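Local coordinates for mitotic checkpoint control protein kinase BUB1 (Drosophila melanogaster, PDB 6JKK) that probably phosphorylates kinetochore proteins, using ATP, as part of the mitotic checkpoint, and is represented here by its kinase domain, at residues 220-225 against 242-247; 177-182 against 246-251; 56-61 against 69-74. All blocks are in the same frame, centred on the assembly; numbering follows the deposited sequence.

Contact 1: 220-225 against 242-247; sequences NQTFNY and PWTYQL
Phe223 and Trp243 form an isolated antiparallel bridge, a hydrogen-bonded pair that ties the activation segment of the kinase fold to the loop leading into helix 246-261. Phe223 N donates to Trp243 O at 3.0 Å, and the return bond from Trp243 N to Phe223 O is shorter, at 2.7 Å. The CB of Trp243 points away from residues 220-225, but with CG between the backbone N and the carbonyl carbon (chi1 53°) the indole comes nearer to them. Phe223 O lies over one face of the indole, and Phe223 CB rests 4.0 Å from the centroid of the Trp243 six-membered ring, close to its normal. The two rings meet obliquely, with Phe223 CD2 3.7 Å from Trp243 CZ3 and the planes 55° apart. Ile212 touches both side chains. Trp243 NE1 donates to Tyr225 O at 2.9 Å, in the plane of the carbonyl and close to the plane of the indole. An alanine in place of Trp243 would probably leave Tyr225 O without its indole donor and open a gap against Phe223 CB and CD2. Alongside, Thr222 and Pro242 lie side by side, while Thr244 CG2 reaches Gln221 O at 3.3 Å.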
ATOM      1  N   ASN A 220      -7.490 -10.121 -20.444  1.00 48.67           N
ATOM      2  CA  ASN A 220      -8.045  -8.955 -21.148  1.00 50.24           C
ATOM      3  C   ASN A 220      -9.262  -8.300 -20.472  1.00 40.34           C
ATOM      4  O   ASN A 220      -9.884  -7.400 -21.029  1.00 36.87           O
ATOM      5  CB  ASN A 220      -8.316  -9.268 -22.633  1.00 57.51           C
ATOM      6  CG  ASN A 220      -7.154  -9.985 -23.300  1.00 62.20           C
ATOM      7  OD1 ASN A 220      -5.994  -9.778 -22.939  1.00 62.26           O
ATOM      8  ND2 ASN A 220      -7.461 -10.840 -24.274  1.00 62.24           N
ATOM      9  N   GLN A 221      -9.592  -8.754 -19.269  1.00 37.09           N
ATOM     10  CA  GLN A 221     -10.600  -8.086 -18.454  1.00 36.03           C
ATOM     11  C   GLN A 221     -10.156  -6.669 -18.100  1.00 34.19           C
ATOM     12  O   GLN A 221      -8.994  -6.447 -17.746  1.00 29.67           O
ATOM     13  CB  GLN A 221     -10.831  -8.866 -17.161  1.00 37.18           C
ATOM     14  CG  GLN A 221     -11.823  -8.217 -16.205  1.00 39.09           C
ATOM     15  CD  GLN A 221     -13.270  -8.552 -16.538  1.00 42.38           C
ATOM     16  OE1 GLN A 221     -13.662  -9.719 -16.545  1.00 39.69           O
ATOM     17  NE2 GLN A 221     -14.071  -7.527 -16.806  1.00 43.01           N
ATOM     18  N   THR A 222     -11.081  -5.718 -18.206  1.00 29.77           N
ATOM     19  CA  THR A 222     -10.859  -4.345 -17.754  1.00 32.84           C
ATOM     20  C   THR A 222     -12.047  -3.892 -16.911  1.00 37.84           C
ATOM     21  O   THR A 222     -13.078  -4.569 -16.861  1.00 40.24           O
ATOM     22  CB  THR A 222     -10.678  -3.365 -18.931  1.00 35.14           C
ATOM     23  OG1 THR A 222     -11.889  -3.285 -19.694  1.00 34.07           O
ATOM     24  CG2 THR A 222      -9.549  -3.815 -19.831  1.00 39.30           C
ATOM     25  N   PHE A 223     -11.897  -2.751 -16.246  1.00 29.97           N
ATOM     26  CA  PHE A 223     -12.977  -2.185 -15.444  1.00 28.72           C
ATOM     27  C   PHE A 223     -13.205  -0.730 -15.841  1.00 37.14           C
ATOM     28  O   PHE A 223     -12.323  -0.097 -16.417  1.00 40.67           O
ATOM     29  CB  PHE A 223     -12.634  -2.261 -13.955  1.00 28.18           C
ATOM     30  CG  PHE A 223     -11.943  -3.530 -13.555  1.00 28.55           C
ATOM     31  CD1 PHE A 223     -12.645  -4.725 -13.469  1.00 32.56           C
ATOM     32  CD2 PHE A 223     -10.589  -3.524 -13.254  1.00 30.05           C
ATOM     33  CE1 PHE A 223     -12.006  -5.896 -13.096  1.00 30.74           C
ATOM     34  CE2 PHE A 223      -9.938  -4.686 -12.884  1.00 29.71           C
ATOM     35  CZ  PHE A 223     -10.648  -5.875 -12.802  1.00 32.70           C
ATOM     36  N   ASN A 224     -14.385  -0.200 -15.539  1.00 41.71           N
ATOM     37  CA  ASN A 224     -14.667   1.208 -15.818  1.00 46.95           C
ATOM     38  C   ASN A 224     -15.479   1.875 -14.708  1.00 41.45           C
ATOM     39  O   ASN A 224     -16.109   2.915 -14.919  1.00 44.42           O
ATOM     40  CB  ASN A 224     -15.346   1.378 -17.184  1.00 50.76           C
ATOM     41  CG  ASN A 224     -16.515   0.431 -17.376  1.00 58.58           C
ATOM     42  OD1 ASN A 224     -17.215   0.090 -16.423  1.00 60.91           O
ATOM     43  ND2 ASN A 224     -16.728  -0.005 -18.613  1.00 62.03           N
ATOM     44  N   TYR A 225     -15.460   1.252 -13.531  1.00 38.70           N
ATOM     45  CA  TYR A 225     -16.026   1.837 -12.321  1.00 37.44           C
ATOM     46  C   TYR A 225     -15.320   3.152 -12.041  1.00 43.44           C
ATOM     47  O   TYR A 225     -14.115   3.284 -12.274  1.00 37.70           O
ATOM     48  CB  TYR A 225     -15.858   0.877 -11.135  1.00 36.02           C
ATOM     49  CG  TYR A 225     -16.192   1.466  -9.776  1.00 38.51           C
ATOM     50  CD1 TYR A 225     -17.478   1.375  -9.251  1.00 41.66           C
ATOM     51  CD2 TYR A 225     -15.217   2.099  -9.012  1.00 38.39           C
ATOM     52  CE1 TYR A 225     -17.782   1.903  -8.008  1.00 40.51           C
ATOM     53  CE2 TYR A 225     -15.511   2.633  -7.775  1.00 40.17           C
ATOM     54  CZ  TYR A 225     -16.792   2.532  -7.278  1.00 42.88           C
ATOM     55  OH  TYR A 225     -17.072   3.068  -6.043  1.00 47.31           O
ATOM     56  N   PRO A 242     -11.623   2.563 -19.710  1.00 40.97           N
ATOM     57  CA  PRO A 242     -11.341   1.367 -18.912  1.00 38.58           C
ATOM     58  C   PRO A 242      -9.974   1.431 -18.234  1.00 33.50           C
ATOM     59  O   PRO A 242      -9.075   2.110 -18.733  1.00 32.73           O
ATOM     60  CB  PRO A 242     -11.362   0.245 -19.954  1.00 39.21           C
ATOM     61  CG  PRO A 242     -11.065   0.925 -21.250  1.00 41.27           C
ATOM     62  CD  PRO A 242     -11.738   2.249 -21.146  1.00 41.12           C
ATOM     63  N   TRP A 243      -9.828   0.729 -17.113  1.00 29.06           N
ATOM     64  CA  TRP A 243      -8.572   0.700 -16.369  1.00 24.44           C
ATOM     65  C   TRP A 243      -8.393  -0.641 -15.678  1.00 25.71           C
ATOM     66  O   TRP A 243      -9.366  -1.328 -15.378  1.00 27.06           O
ATOM     67  CB  TRP A 243      -8.548   1.801 -15.308  1.00 28.51           C
ATOM     68  CG  TRP A 243      -9.739   1.772 -14.412  1.00 28.07           C
ATOM     69  CD1 TRP A 243     -10.902   2.469 -14.573  1.00 36.34           C
ATOM     70  CD2 TRP A 243      -9.893   1.008 -13.210  1.00 27.98           C
ATOM     71  NE1 TRP A 243     -11.769   2.186 -13.546  1.00 26.66           N
ATOM     72  CE2 TRP A 243     -11.172   1.290 -12.695  1.00 28.67           C
ATOM     73  CE3 TRP A 243      -9.073   0.110 -12.520  1.00 25.36           C
ATOM     74  CZ2 TRP A 243     -11.649   0.706 -11.523  1.00 29.02           C
ATOM     75  CZ3 TRP A 243      -9.546  -0.467 -11.358  1.00 27.92           C
ATOM     76  CH2 TRP A 243     -10.818  -0.166 -10.869  1.00 28.96           C
ATOM     77  N   THR A 244      -7.140  -1.004 -15.431  1.00 22.56           N
ATOM     78  CA  THR A 244      -6.806  -2.093 -14.524  1.00 23.66           C
ATOM     79  C   THR A 244      -5.688  -1.598 -13.619  1.00 21.01           C
ATOM     80  O   THR A 244      -5.938  -0.891 -12.644  1.00 21.24           O
ATOM     81  CB  THR A 244      -6.356  -3.370 -15.272  1.00 24.74           C
ATOM     82  OG1 THR A 244      -5.311  -3.046 -16.201  1.00 24.42           O
ATOM     83  CG2 THR A 244      -7.526  -4.000 -16.019  1.00 27.27           C
ATOM     84  N   TYR A 245      -4.450  -1.938 -13.964  1.00 21.70           N
ATOM     85  CA  TYR A 245      -3.295  -1.596 -13.128  1.00 19.62           C
ATOM     86  C   TYR A 245      -3.019  -0.090 -13.033  1.00 15.86           C
ATOM     87  O   TYR A 245      -2.334   0.356 -12.108  1.00 20.32           O
ATOM     88  CB  TYR A 245      -2.046  -2.350 -13.610  1.00 16.64           C
ATOM     89  CG  TYR A 245      -2.221  -3.856 -13.607  1.00 22.48           C
ATOM     90  CD1 TYR A 245      -1.992  -4.602 -12.456  1.00 20.78           C
ATOM     91  CD2 TYR A 245      -2.617  -4.530 -14.756  1.00 25.91           C
ATOM     92  CE1 TYR A 245      -2.155  -5.977 -12.449  1.00 18.30           C
ATOM     93  CE2 TYR A 245      -2.783  -5.898 -14.759  1.00 29.77           C
ATOM     94  CZ  TYR A 245      -2.549  -6.618 -13.605  1.00 21.95           C
ATOM     95  OH  TYR A 245      -2.716  -7.986 -13.613  1.00 25.50           O
ATOM     96  N   GLN A 246      -3.556   0.692 -13.970  1.00 16.79           N
ATOM     97  CA  GLN A 246      -3.369   2.149 -13.955  1.00 17.12           C
ATOM     98  C   GLN A 246      -3.803   2.773 -12.630  1.00 21.36           C
ATOM     99  O   GLN A 246      -3.266   3.810 -12.214  1.00 22.63           O
ATOM    100  CB  GLN A 246      -4.142   2.820 -15.098  1.00 18.21           C
ATOM    101  CG  GLN A 246      -3.788   2.333 -16.507  1.00 25.95           C
ATOM    102  CD  GLN A 246      -4.665   1.182 -16.966  1.00 25.21           C
ATOM    103  OE1 GLN A 246      -4.923   0.247 -16.211  1.00 22.31           O
ATOM    104  NE2 GLN A 246      -5.135   1.251 -18.209  1.00 24.21           N
ATOM    105  N   LEU A 247      -4.779   2.146 -11.972  1.00 17.34           N
ATOM    106  CA  LEU A 247      -5.313   2.662 -10.706  1.00 20.94           C
ATOM    107  C   LEU A 247      -4.231   2.723  -9.630  1.00 22.95           C
ATOM    108  O   LEU A 247      -4.156   3.687  -8.860  1.00 20.41           O
ATOM    109  CB  LEU A 247      -6.497   1.807 -10.227  1.00 22.83           C
ATOM    110  CG  LEU A 247      -7.229   2.292  -8.972  1.00 24.36           C
ATOM    111  CD1 LEU A 247      -7.819   3.680  -9.208  1.00 27.54           C
ATOM    112  CD2 LEU A 247      -8.313   1.324  -8.534  1.00 25.42           C
TER

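Contact 2: 177-182 against 246-251; sequences GIIHAD and QLDLYG
Asp248, near the start of helix 246-261, makes both hydrogen bonds of this contact by presenting its carboxylate to two successive backbone amides. Asp248 OD2 accepts from His180 N at 2.8 Å, and Asp248 OD1 accepts from Ala181 N, also at 2.8 Å; each oxygen uses its syn lone pair. The side chain leaves the helix with CG anti to its own carbonyl carbon (chi1 -86°), beside the backbone N, and its two oxygens end at the amides of His180 and Ala181. OD2 is also hydrogen-bonded to His174 NE2, from helix 156-175. Two backbone N-H groups and this histidine hold a buried carboxylate, a setting that would probably favour its charged form.

This is consistent with the anchoring of the kinase catalytic loop on the F helix: residues 180-182, His-Ala-Asp, stand where most protein kinases have His-Arg-Asp, and Asp248 probably corresponds to the F-helix aspartate that holds this motif in relatives. Within the loop, Asp182 N donates to His180 ND1 at 3.0 Å, and His180 NE2 is bonded to Ile206 O, so both ring nitrogens are engaged. The same imidazole meets the ring of Phe208.

Van der Waals contacts accompany these bonds. Ile179 CG2 lies 3.5 Å from Asp248 OD1, and its side chain crosses that of Asp248 obliquely. His180 CB approaches Asp248 OD2 at 3.7 Å. One residue earlier on the helix, Leu247 reaches Ala181 with a single methyl: its CD2 is 4.0 Å from Ala181 CB and 3.9 Å from Ala181 O.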
ATOM      1  N   GLY A 177      -0.482 -10.472 -10.451  1.00 22.14           N
ATOM      2  CA  GLY A 177      -1.855 -10.292 -10.907  1.00 20.12           C
ATOM      3  C   GLY A 177      -2.779  -9.675  -9.872  1.00 21.08           C
ATOM      4  O   GLY A 177      -3.998  -9.884  -9.898  1.00 20.59           O
ATOM      5  N   ILE A 178      -2.201  -8.901  -8.959  1.00 14.38           N
ATOM      6  CA  ILE A 178      -2.987  -8.242  -7.919  1.00 11.82           C
ATOM      7  C   ILE A 178      -2.918  -6.717  -8.051  1.00 15.71           C
ATOM      8  O   ILE A 178      -1.832  -6.152  -8.212  1.00 17.04           O
ATOM      9  CB  ILE A 178      -2.507  -8.665  -6.508  1.00 17.96           C
ATOM     10  CG1 ILE A 178      -2.573 -10.191  -6.356  1.00 17.01           C
ATOM     11  CG2 ILE A 178      -3.329  -7.960  -5.410  1.00 13.78           C
ATOM     12  CD1 ILE A 178      -3.957 -10.705  -5.987  1.00 20.14           C
ATOM     13  N   ILE A 179      -4.081  -6.065  -8.007  1.00 13.36           N
ATOM     14  CA  ILE A 179      -4.148  -4.607  -7.952  1.00 15.11           C
ATOM     15  C   ILE A 179      -4.512  -4.229  -6.520  1.00 13.90           C
ATOM     16  O   ILE A 179      -5.532  -4.679  -6.005  1.00 17.73           O
ATOM     17  CB  ILE A 179      -5.195  -4.053  -8.941  1.00 18.27           C
ATOM     18  CG1 ILE A 179      -4.843  -4.485 -10.367  1.00 18.11           C
ATOM     19  CG2 ILE A 179      -5.261  -2.526  -8.864  1.00 17.46           C
ATOM     20  CD1 ILE A 179      -5.978  -4.334 -11.372  1.00 24.82           C
ATOM     21  N   HIS A 180      -3.665  -3.436  -5.866  1.00 16.05           N
ATOM     22  CA  HIS A 180      -3.923  -3.061  -4.476  1.00 18.78           C
ATOM     23  C   HIS A 180      -5.217  -2.252  -4.380  1.00 16.56           C
ATOM     24  O   HIS A 180      -6.044  -2.480  -3.488  1.00 18.41           O
ATOM     25  CB  HIS A 180      -2.745  -2.272  -3.893  1.00 18.30           C
ATOM     26  CG  HIS A 180      -2.956  -1.847  -2.474  1.00 12.88           C
ATOM     27  ND1 HIS A 180      -3.735  -0.764  -2.132  1.00 17.56           N
ATOM     28  CD2 HIS A 180      -2.511  -2.376  -1.310  1.00 11.57           C
ATOM     29  CE1 HIS A 180      -3.758  -0.640  -0.816  1.00 16.74           C
ATOM     30  NE2 HIS A 180      -3.019  -1.602  -0.294  1.00 13.15           N
ATOM     31  N   ALA A 181      -5.358  -1.299  -5.302  1.00 14.19           N
ATOM     32  CA  ALA A 181      -6.583  -0.523  -5.513  1.00 16.75           C
ATOM     33  C   ALA A 181      -6.866   0.593  -4.494  1.00 17.82           C
ATOM     34  O   ALA A 181      -7.847   1.319  -4.633  1.00 19.41           O
ATOM     35  CB  ALA A 181      -7.810  -1.448  -5.696  1.00 18.77           C
ATOM     36  N   ASP A 182      -6.008   0.746  -3.489  1.00 18.30           N
ATOM     37  CA  ASP A 182      -6.144   1.874  -2.561  1.00 19.51           C
ATOM     38  C   ASP A 182      -4.761   2.359  -2.135  1.00 15.15           C
ATOM     39  O   ASP A 182      -4.508   2.585  -0.950  1.00 19.26           O
ATOM     40  CB  ASP A 182      -6.983   1.469  -1.339  1.00 21.10           C
ATOM     41  CG  ASP A 182      -7.484   2.667  -0.534  1.00 27.64           C
ATOM     42  OD1 ASP A 182      -7.588   3.783  -1.090  1.00 27.66           O
ATOM     43  OD2 ASP A 182      -7.785   2.480   0.662  1.00 32.66           O
ATOM     44  N   GLN A 246      -3.556   0.692 -13.970  1.00 16.79           N
ATOM     45  CA  GLN A 246      -3.369   2.149 -13.955  1.00 17.12           C
ATOM     46  C   GLN A 246      -3.803   2.773 -12.630  1.00 21.36           C
ATOM     47  O   GLN A 246      -3.266   3.810 -12.214  1.00 22.63           O
ATOM     48  CB  GLN A 246      -4.142   2.820 -15.098  1.00 18.21           C
ATOM     49  CG  GLN A 246      -3.788   2.333 -16.507  1.00 25.95           C
ATOM     50  CD  GLN A 246      -4.665   1.182 -16.966  1.00 25.21           C
ATOM     51  OE1 GLN A 246      -4.923   0.247 -16.211  1.00 22.31           O
ATOM     52  NE2 GLN A 246      -5.135   1.251 -18.209  1.00 24.21           N
ATOM     53  N   LEU A 247      -4.779   2.146 -11.972  1.00 17.34           N
ATOM     54  CA  LEU A 247      -5.313   2.662 -10.706  1.00 20.94           C
ATOM     55  C   LEU A 247      -4.231   2.723  -9.630  1.00 22.95           C
ATOM     56  O   LEU A 247      -4.156   3.687  -8.860  1.00 20.41           O
ATOM     57  CB  LEU A 247      -6.497   1.807 -10.227  1.00 22.83           C
ATOM     58  CG  LEU A 247      -7.229   2.292  -8.972  1.00 24.36           C
ATOM     59  CD1 LEU A 247      -7.819   3.680  -9.208  1.00 27.54           C
ATOM     60  CD2 LEU A 247      -8.313   1.324  -8.534  1.00 25.42           C
ATOM     61  N   ASP A 248      -3.402   1.684  -9.579  1.00 18.05           N
ATOM     62  CA  ASP A 248      -2.293   1.634  -8.632  1.00 13.73           C
ATOM     63  C   ASP A 248      -1.197   2.620  -9.014  1.00 16.09           C
ATOM     64  O   ASP A 248      -0.597   3.256  -8.149  1.00 19.43           O
ATOM     65  CB  ASP A 248      -1.712   0.223  -8.581  1.00 12.80           C
ATOM     66  CG  ASP A 248      -2.446  -0.669  -7.618  1.00 20.69           C
ATOM     67  OD1 ASP A 248      -3.420  -0.193  -6.993  1.00 16.85           O
ATOM     68  OD2 ASP A 248      -2.045  -1.845  -7.487  1.00 20.69           O
ATOM     69  N   LEU A 249      -0.943   2.741 -10.315  1.00 15.99           N
ATOM     70  CA  LEU A 249       0.134   3.600 -10.804  1.00 17.32           C
ATOM     71  C   LEU A 249      -0.230   5.064 -10.549  1.00 18.77           C
ATOM     72  O   LEU A 249       0.632   5.898 -10.270  1.00 16.94           O
ATOM     73  CB  LEU A 249       0.415   3.323 -12.287  1.00 15.73           C
ATOM     74  CG  LEU A 249       0.774   1.864 -12.596  1.00 17.25           C
ATOM     75  CD1 LEU A 249       1.179   1.675 -14.041  1.00 23.66           C
ATOM     76  CD2 LEU A 249       1.878   1.361 -11.675  1.00 15.13           C
ATOM     77  N   TYR A 250      -1.522   5.359 -10.607  1.00 13.33           N
ATOM     78  CA  TYR A 250      -2.022   6.674 -10.211  1.00 14.69           C
ATOM     79  C   TYR A 250      -1.773   6.885  -8.721  1.00 15.77           C
ATOM     80  O   TYR A 250      -1.276   7.939  -8.313  1.00 17.82           O
ATOM     81  CB  TYR A 250      -3.515   6.787 -10.532  1.00 15.09           C
ATOM     82  CG  TYR A 250      -4.160   8.083 -10.086  1.00 19.29           C
ATOM     83  CD1 TYR A 250      -4.136   9.207 -10.896  1.00 21.82           C
ATOM     84  CD2 TYR A 250      -4.803   8.173  -8.858  1.00 26.14           C
ATOM     85  CE1 TYR A 250      -4.728  10.391 -10.494  1.00 23.94           C
ATOM     86  CE2 TYR A 250      -5.395   9.342  -8.445  1.00 24.54           C
ATOM     87  CZ  TYR A 250      -5.354  10.449  -9.266  1.00 28.55           C
ATOM     88  OH  TYR A 250      -5.946  11.616  -8.852  1.00 32.33           O
ATOM     89  N   GLY A 251      -2.099   5.877  -7.912  1.00 14.20           N
ATOM     90  CA  GLY A 251      -1.882   5.951  -6.474  1.00 15.53           C
ATOM     91  C   GLY A 251      -0.425   6.166  -6.116  1.00 21.00           C
ATOM     92  O   GLY A 251      -0.097   6.945  -5.202  1.00 14.10           O
TER

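Contact 3: 56-61 against 69-74; sequences FEVSKM and SVYVGK
Residues 56-61 and 69-74 pair as the two antiparallel arms of a beta hairpin in the N-terminal lobe, corresponding to beta1 and beta2 of the kinase fold, joined through the glycine-rich loop. The strands are strongly twisted, their directions 134° apart, and a classic beta bulge interrupts their pairing. At the end away from the glycine-rich loop the bonding is regular: Glu57 N donates to Lys74 O at 2.9 Å, and Lys74 N returns a bond to Glu57 O at 3.1 Å. At the bulge Ser59 and Lys60 both face Val72, whose carbonyl oxygen takes two donors, Ser59 N at 2.9 Å and the longer Lys60 N at 3.3 Å. Val72 N then bonds to Lys60 O at 2.9 Å, restoring the pairing beyond the extra residue.

Gly73 comes so near Glu57 that a CB would run into Glu57 O. On the face bearing Glu57, Lys60, Val72 and Lys74, Glu57 and Lys74 lie side by side, but their charged ends do not touch. Val72 CG1 stands between its backbone N and carbonyl carbon (chi1 53°), where it meets Lys60 CB and O.

On the face bearing Val58, Met61 and Tyr71, the tyrosine ring takes most of the contacts across the pair. Val58 CG1 approaches Tyr71 CD2 obliquely at 3.9 Å, and Leu43 and Pro45 also touch the tyrosine. Met61 supplies a CH-pi contact, its CA over one face of the ring and 3.9 Å from the centroid, and Met61 CB lies 3.7 Å from Tyr71 CE2.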
ATOM      1  N   PHE A  56      -2.770 -12.252  23.112  1.00 32.93           N
ATOM      2  CA  PHE A  56      -2.300 -10.936  22.708  1.00 23.81           C
ATOM      3  C   PHE A  56      -2.748  -9.888  23.715  1.00 28.07           C
ATOM      4  O   PHE A  56      -3.853  -9.967  24.243  1.00 30.19           O
ATOM      5  CB  PHE A  56      -2.866 -10.573  21.334  1.00 23.54           C
ATOM      6  CG  PHE A  56      -2.453 -11.510  20.240  1.00 20.00           C
ATOM      7  CD1 PHE A  56      -3.118 -12.717  20.054  1.00 24.80           C
ATOM      8  CD2 PHE A  56      -1.411 -11.178  19.390  1.00 21.54           C
ATOM      9  CE1 PHE A  56      -2.739 -13.585  19.040  1.00 23.62           C
ATOM     10  CE2 PHE A  56      -1.023 -12.033  18.369  1.00 23.59           C
ATOM     11  CZ  PHE A  56      -1.689 -13.238  18.192  1.00 19.52           C
ATOM     12  N   GLU A  57      -1.882  -8.922  23.997  1.00 25.99           N
ATOM     13  CA  GLU A  57      -2.306  -7.719  24.705  1.00 34.10           C
ATOM     14  C   GLU A  57      -2.959  -6.841  23.654  1.00 25.84           C
ATOM     15  O   GLU A  57      -2.438  -6.727  22.547  1.00 25.23           O
ATOM     16  CB  GLU A  57      -1.106  -6.955  25.260  1.00 36.58           C
ATOM     17  CG  GLU A  57      -0.411  -7.561  26.462  1.00 46.94           C
ATOM     18  CD  GLU A  57       0.849  -6.788  26.819  1.00 46.89           C
ATOM     19  OE1 GLU A  57       1.230  -5.898  26.027  1.00 45.00           O
ATOM     20  OE2 GLU A  57       1.455  -7.070  27.875  1.00 53.94           O
ATOM     21  N   VAL A  58      -4.102  -6.247  23.978  1.00 31.28           N
ATOM     22  CA  VAL A  58      -4.682  -5.202  23.136  1.00 28.88           C
ATOM     23  C   VAL A  58      -4.456  -3.889  23.877  1.00 25.80           C
ATOM     24  O   VAL A  58      -5.056  -3.660  24.923  1.00 28.73           O
ATOM     25  CB  VAL A  58      -6.183  -5.427  22.887  1.00 28.32           C
ATOM     26  CG1 VAL A  58      -6.732  -4.344  21.966  1.00 29.08           C
ATOM     27  CG2 VAL A  58      -6.420  -6.804  22.282  1.00 29.83           C
ATOM     28  N   SER A  59      -3.585  -3.033  23.344  1.00 24.85           N
ATOM     29  CA  SER A  59      -3.093  -1.892  24.117  1.00 29.10           C
ATOM     30  C   SER A  59      -3.816  -0.570  23.850  1.00 31.73           C
ATOM     31  O   SER A  59      -4.612  -0.114  24.678  1.00 37.87           O
ATOM     32  CB  SER A  59      -1.578  -1.727  23.943  1.00 29.79           C
ATOM     33  OG  SER A  59      -0.888  -2.885  24.390  1.00 35.36           O
ATOM     34  N   LYS A  60      -3.531   0.039  22.702  1.00 25.07           N
ATOM     35  CA  LYS A  60      -3.993   1.395  22.413  1.00 25.56           C
ATOM     36  C   LYS A  60      -4.720   1.521  21.071  1.00 23.67           C
ATOM     37  O   LYS A  60      -4.391   0.841  20.099  1.00 21.51           O
ATOM     38  CB  LYS A  60      -2.811   2.371  22.472  1.00 31.18           C
ATOM     39  CG  LYS A  60      -2.248   2.542  23.879  1.00 42.36           C
ATOM     40  CD  LYS A  60      -1.188   3.636  23.961  1.00 56.11           C
ATOM     41  CE  LYS A  60       0.160   3.194  23.406  1.00 58.77           C
ATOM     42  NZ  LYS A  60       1.240   4.172  23.764  1.00 60.74           N
ATOM     43  N   MET A  61      -5.720   2.395  21.029  1.00 24.80           N
ATOM     44  CA  MET A  61      -6.434   2.678  19.784  1.00 28.96           C
ATOM     45  C   MET A  61      -5.520   3.414  18.819  1.00 22.26           C
ATOM     46  O   MET A  61      -4.807   4.338  19.219  1.00 23.24           O
ATOM     47  CB  MET A  61      -7.690   3.513  20.085  1.00 33.13           C
ATOM     48  CG  MET A  61      -8.554   3.875  18.880  1.00 39.65           C
ATOM     49  SD  MET A  61      -8.058   5.389  18.014  1.00 44.51           S
ATOM     50  CE  MET A  61      -8.333   6.646  19.262  1.00 44.38           C
ATOM     51  N   SER A  69     -11.953  -0.665  13.502  1.00 22.45           N
ATOM     52  CA  SER A  69     -10.920   0.066  14.221  1.00 21.75           C
ATOM     53  C   SER A  69      -9.591  -0.658  14.072  1.00 19.58           C
ATOM     54  O   SER A  69      -9.547  -1.806  13.615  1.00 21.61           O
ATOM     55  CB  SER A  69     -11.289   0.181  15.705  1.00 27.65           C
ATOM     56  OG  SER A  69     -11.397  -1.103  16.298  1.00 31.36           O
ATOM     57  N   VAL A  70      -8.509   0.025  14.433  1.00 17.30           N
ATOM     58  CA  VAL A  70      -7.184  -0.584  14.462  1.00 15.28           C
ATOM     59  C   VAL A  70      -6.576  -0.318  15.827  1.00 16.38           C
ATOM     60  O   VAL A  70      -6.621   0.814  16.330  1.00 18.80           O
ATOM     61  CB  VAL A  70      -6.255  -0.020  13.353  1.00 20.14           C
ATOM     62  CG1 VAL A  70      -4.843  -0.567  13.513  1.00 17.94           C
ATOM     63  CG2 VAL A  70      -6.787  -0.378  11.978  1.00 19.27           C
ATOM     64  N   TYR A  71      -6.022  -1.365  16.429  1.00 17.31           N
ATOM     65  CA  TYR A  71      -5.398  -1.268  17.744  1.00 17.36           C
ATOM     66  C   TYR A  71      -3.976  -1.796  17.672  1.00 16.73           C
ATOM     67  O   TYR A  71      -3.682  -2.680  16.864  1.00 19.95           O
ATOM     68  CB  TYR A  71      -6.200  -2.076  18.773  1.00 18.72           C
ATOM     69  CG  TYR A  71      -7.380  -1.322  19.349  1.00 24.00           C
ATOM     70  CD1 TYR A  71      -8.578  -1.223  18.649  1.00 24.07           C
ATOM     71  CD2 TYR A  71      -7.290  -0.703  20.591  1.00 25.87           C
ATOM     72  CE1 TYR A  71      -9.654  -0.518  19.173  1.00 25.70           C
ATOM     73  CE2 TYR A  71      -8.362  -0.006  21.126  1.00 28.73           C
ATOM     74  CZ  TYR A  71      -9.539   0.085  20.411  1.00 32.09           C
ATOM     75  OH  TYR A  71     -10.603   0.784  20.937  1.00 30.81           O
ATOM     76  N   VAL A  72      -3.090  -1.241  18.494  1.00 18.77           N
ATOM     77  CA  VAL A  72      -1.738  -1.782  18.609  1.00 18.80           C
ATOM     78  C   VAL A  72      -1.707  -2.672  19.847  1.00 25.16           C
ATOM     79  O   VAL A  72      -2.346  -2.365  20.859  1.00 21.45           O
ATOM     80  CB  VAL A  72      -0.657  -0.667  18.670  1.00 23.33           C
ATOM     81  CG1 VAL A  72      -0.978   0.343  19.754  1.00 24.57           C
ATOM     82  CG2 VAL A  72       0.733  -1.263  18.878  1.00 25.15           C
ATOM     83  N   GLY A  73      -1.008  -3.800  19.753  1.00 20.75           N
ATOM     84  CA  GLY A  73      -0.895  -4.707  20.879  1.00 23.61           C
ATOM     85  C   GLY A  73       0.405  -5.481  20.832  1.00 22.39           C
ATOM     86  O   GLY A  73       1.395  -5.016  20.255  1.00 21.02           O
ATOM     87  N   LYS A  74       0.416  -6.662  21.440  1.00 25.08           N
ATOM     88  CA  LYS A  74       1.620  -7.480  21.421  1.00 30.24           C
ATOM     89  C   LYS A  74       1.321  -8.959  21.585  1.00 26.67           C
ATOM     90  O   LYS A  74       0.529  -9.350  22.442  1.00 23.97           O
ATOM     91  CB  LYS A  74       2.596  -7.027  22.513  1.00 33.16           C
ATOM     92  CG  LYS A  74       3.883  -7.848  22.577  1.00 36.73           C
ATOM     93  CD  LYS A  74       4.853  -7.280  23.605  1.00 39.43           C
ATOM     94  CE  LYS A  74       5.260  -5.860  23.253  1.00 44.80           C
ATOM     95  NZ  LYS A  74       6.130  -5.251  24.304  1.00 46.32           N
TER

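In the fold
Contacts 1 and 2 are neighbours in the C-terminal lobe, their centres about 10 Å apart; their segments share Gln246 and Leu247 at the start of helix 246-261, though contact 1 is made by the residues just before it. They also touch directly: Tyr245 CD1 packs on Ile179 CG1 at 3.5 Å, which brings the activation-segment bridge up against the catalytic-loop anchor. Contact 3 lies in the other lobe, its centre about 29 Å from that of contact 2 and about 36 Å from that of contact 1. Both lobes approach the predicted ATP-binding Lys85: its side chain is about 4 Å from that of Val70 in contact 3 and about 8 Å from that of Asp182 in contact 2.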